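Local coordinates for isochorismatase family protein (Enterococcus faecalis, PDB 2A67) that is probably a hydrolase of the isochorismatase family, though its substrate and precise biological role remain unknown, at residues Ala6-Asp11 against Leu104-Val109. Sequence-based numbering, arbitrary orientation.
Sequences ALLLID and LEIAGV
Five backbone hydrogen bonds join Ala6-Ile10 to Leu104-Val109, paired in parallel with segment axes 12° apart. The ladder alternates evenly: Glu105 N gives to Ala6 O and Leu8 N to Glu105 O, both at 2.8 Å and almost straight; Ala107 N then gives to Leu8 O, Ile10 N to Ala107 O, and Val109 N to Ile10 O. Each carbonyl oxygen also takes a CA-H...O contact; that from Gly108 CA to Ile10 O is short (3.2 Å) but bent. A CB on Gly108 would collide with Ile10 O, and its backbone angles would also press it against Ala107 O.

Apolar contacts line both faces. Ile10 CD1 meets Ile106 CG2 at 3.6 Å, and Leu8 CD2 lies alongside Ile106 CG1; helix 111-125 packs against Ile10 and Leu104. On the reverse face Leu9, which also packs on helix 26-42, touches Ala107 CB through CD2 (3.8 Å). Leu7 and Glu105 both hold CG anti to the backbone N (chi1 -172° and -177°) and lie side by side, Leu7 CD1 3.8 Å from Glu105 CG.

The buried Glu105 carboxylate is satisfied at both oxygens: OE1 by an Arg5 salt bridge and a Tyr40 hydrogen bond, OE2 likewise by Arg36 and Thr132. Asp11 OD2 salt-bridges Lys81, and Asp11 touches Cys114, consistent with the family's Asp-Lys-Cys triad at the centre of its 3-2-1-4-5-6 alpha/beta/alpha fold.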
loop_
_atom_site.group_PDB
_atom_site.type_symbol
_atom_site.label_atom_id
_atom_site.label_comp_id
_atom_site.label_asym_id
_atom_site.label_seq_id
_atom_site.Cartn_x
_atom_site.Cartn_y
_atom_site.Cartn_z
ATOM N N ALA D 6 3.660 -17.143 10.412
ATOM C CA ALA D 6 2.340 -17.539 9.982
ATOM C C ALA D 6 2.216 -17.395 8.483
ATOM O O ALA D 6 2.875 -16.547 7.865
ATOM C CB ALA D 6 1.235 -16.651 10.651
ATOM N N LEU D 7 1.357 -18.227 7.924
ATOM C CA LEU D 7 0.922 -18.127 6.559
ATOM C C LEU D 7 -0.424 -17.338 6.559
ATOM O O LEU D 7 -1.402 -17.751 7.207
ATOM C CB LEU D 7 0.676 -19.517 6.023
ATOM C CG LEU D 7 0.389 -19.725 4.533
ATOM C CD1 LEU D 7 1.578 -19.232 3.649
ATOM C CD2 LEU D 7 0.110 -21.200 4.277
ATOM N N LEU D 8 -0.446 -16.214 5.837
ATOM C CA LEU D 8 -1.580 -15.343 5.820
ATOM C C LEU D 8 -2.209 -15.382 4.417
ATOM O O LEU D 8 -1.597 -14.899 3.444
ATOM C CB LEU D 8 -1.162 -13.924 6.235
ATOM C CG LEU D 8 -2.306 -12.866 6.335
ATOM C CD1 LEU D 8 -3.250 -13.280 7.489
ATOM C CD2 LEU D 8 -1.680 -11.489 6.584
ATOM N N LEU D 9 -3.425 -15.949 4.319
ATOM C CA LEU D 9 -4.022 -16.295 3.026
ATOM C C LEU D 9 -5.269 -15.443 2.808
ATOM O O LEU D 9 -6.269 -15.654 3.478
ATOM C CB LEU D 9 -4.370 -17.797 2.969
ATOM C CG LEU D 9 -3.176 -18.782 3.184
ATOM C CD1 LEU D 9 -3.672 -20.180 3.157
ATOM C CD2 LEU D 9 -2.102 -18.553 2.133
ATOM N N ILE D 10 -5.182 -14.493 1.877
ATOM C CA ILE D 10 -6.115 -13.383 1.824
ATOM C C ILE D 10 -7.212 -13.579 0.757
ATOM O O ILE D 10 -6.959 -13.702 -0.458
ATOM C CB ILE D 10 -5.386 -12.018 1.636
ATOM C CG1 ILE D 10 -4.391 -11.759 2.776
ATOM C CG2 ILE D 10 -6.457 -10.838 1.477
ATOM C CD1 ILE D 10 -3.358 -10.697 2.411
ATOM N N ASP D 11 -8.441 -13.608 1.245
ATOM C CA ASP D 11 -9.663 -13.520 0.406
ATOM C C ASP D 11 -9.738 -14.548 -0.698
ATOM O O ASP D 11 -10.171 -14.230 -1.811
ATOM C CB ASP D 11 -9.818 -12.116 -0.229
ATOM C CG ASP D 11 -10.069 -10.997 0.790
ATOM O OD1 ASP D 11 -10.202 -11.237 1.997
ATOM O OD2 ASP D 11 -10.138 -9.825 0.373
ATOM N N LEU D 104 5.330 -13.008 8.446
ATOM C CA LEU D 104 4.097 -13.334 7.738
ATOM C C LEU D 104 4.495 -13.721 6.350
ATOM O O LEU D 104 5.150 -12.942 5.665
ATOM C CB LEU D 104 3.206 -12.048 7.599
ATOM C CG LEU D 104 2.705 -11.498 8.930
ATOM C CD1 LEU D 104 1.956 -10.157 8.719
ATOM C CD2 LEU D 104 1.802 -12.598 9.597
ATOM N N GLU D 105 4.064 -14.897 5.924
ATOM C CA GLU D 105 4.146 -15.302 4.512
ATOM C C GLU D 105 2.766 -15.069 3.881
ATOM O O GLU D 105 1.799 -15.724 4.237
ATOM C CB GLU D 105 4.529 -16.791 4.350
ATOM C CG GLU D 105 4.695 -17.193 2.877
ATOM C CD GLU D 105 5.171 -18.645 2.696
ATOM O OE1 GLU D 105 5.775 -19.235 3.645
ATOM O OE2 GLU D 105 4.966 -19.160 1.578
ATOM N N ILE D 106 2.702 -14.189 2.895
ATOM C CA ILE D 106 1.418 -13.690 2.391
ATOM C C ILE D 106 1.068 -14.199 0.999
ATOM O O ILE D 106 1.908 -14.251 0.097
ATOM C CB ILE D 106 1.429 -12.132 2.434
ATOM C CG1 ILE D 106 1.541 -11.669 3.900
ATOM C CG2 ILE D 106 0.108 -11.517 1.808
ATOM C CD1 ILE D 106 2.038 -10.242 4.134
ATOM N N ALA D 107 -0.204 -14.536 0.801
ATOM C CA ALA D 107 -0.722 -14.936 -0.509
ATOM C C ALA D 107 -2.188 -14.460 -0.559
ATOM O O ALA D 107 -2.785 -14.180 0.495
ATOM C CB ALA D 107 -0.635 -16.482 -0.668
ATOM N N GLY D 108 -2.713 -14.277 -1.764
ATOM C CA GLY D 108 -4.187 -14.130 -1.913
ATOM C C GLY D 108 -4.547 -13.343 -3.126
ATOM O O GLY D 108 -3.760 -13.228 -4.057
ATOM N N VAL D 109 -5.755 -12.768 -3.079
ATOM C CA VAL D 109 -6.363 -11.995 -4.160
ATOM C C VAL D 109 -7.111 -10.833 -3.488
ATOM O O VAL D 109 -7.441 -10.934 -2.300
ATOM C CB VAL D 109 -7.393 -12.877 -4.983
ATOM C CG1 VAL D 109 -6.700 -14.170 -5.540
ATOM C CG2 VAL D 109 -8.555 -13.292 -4.073
#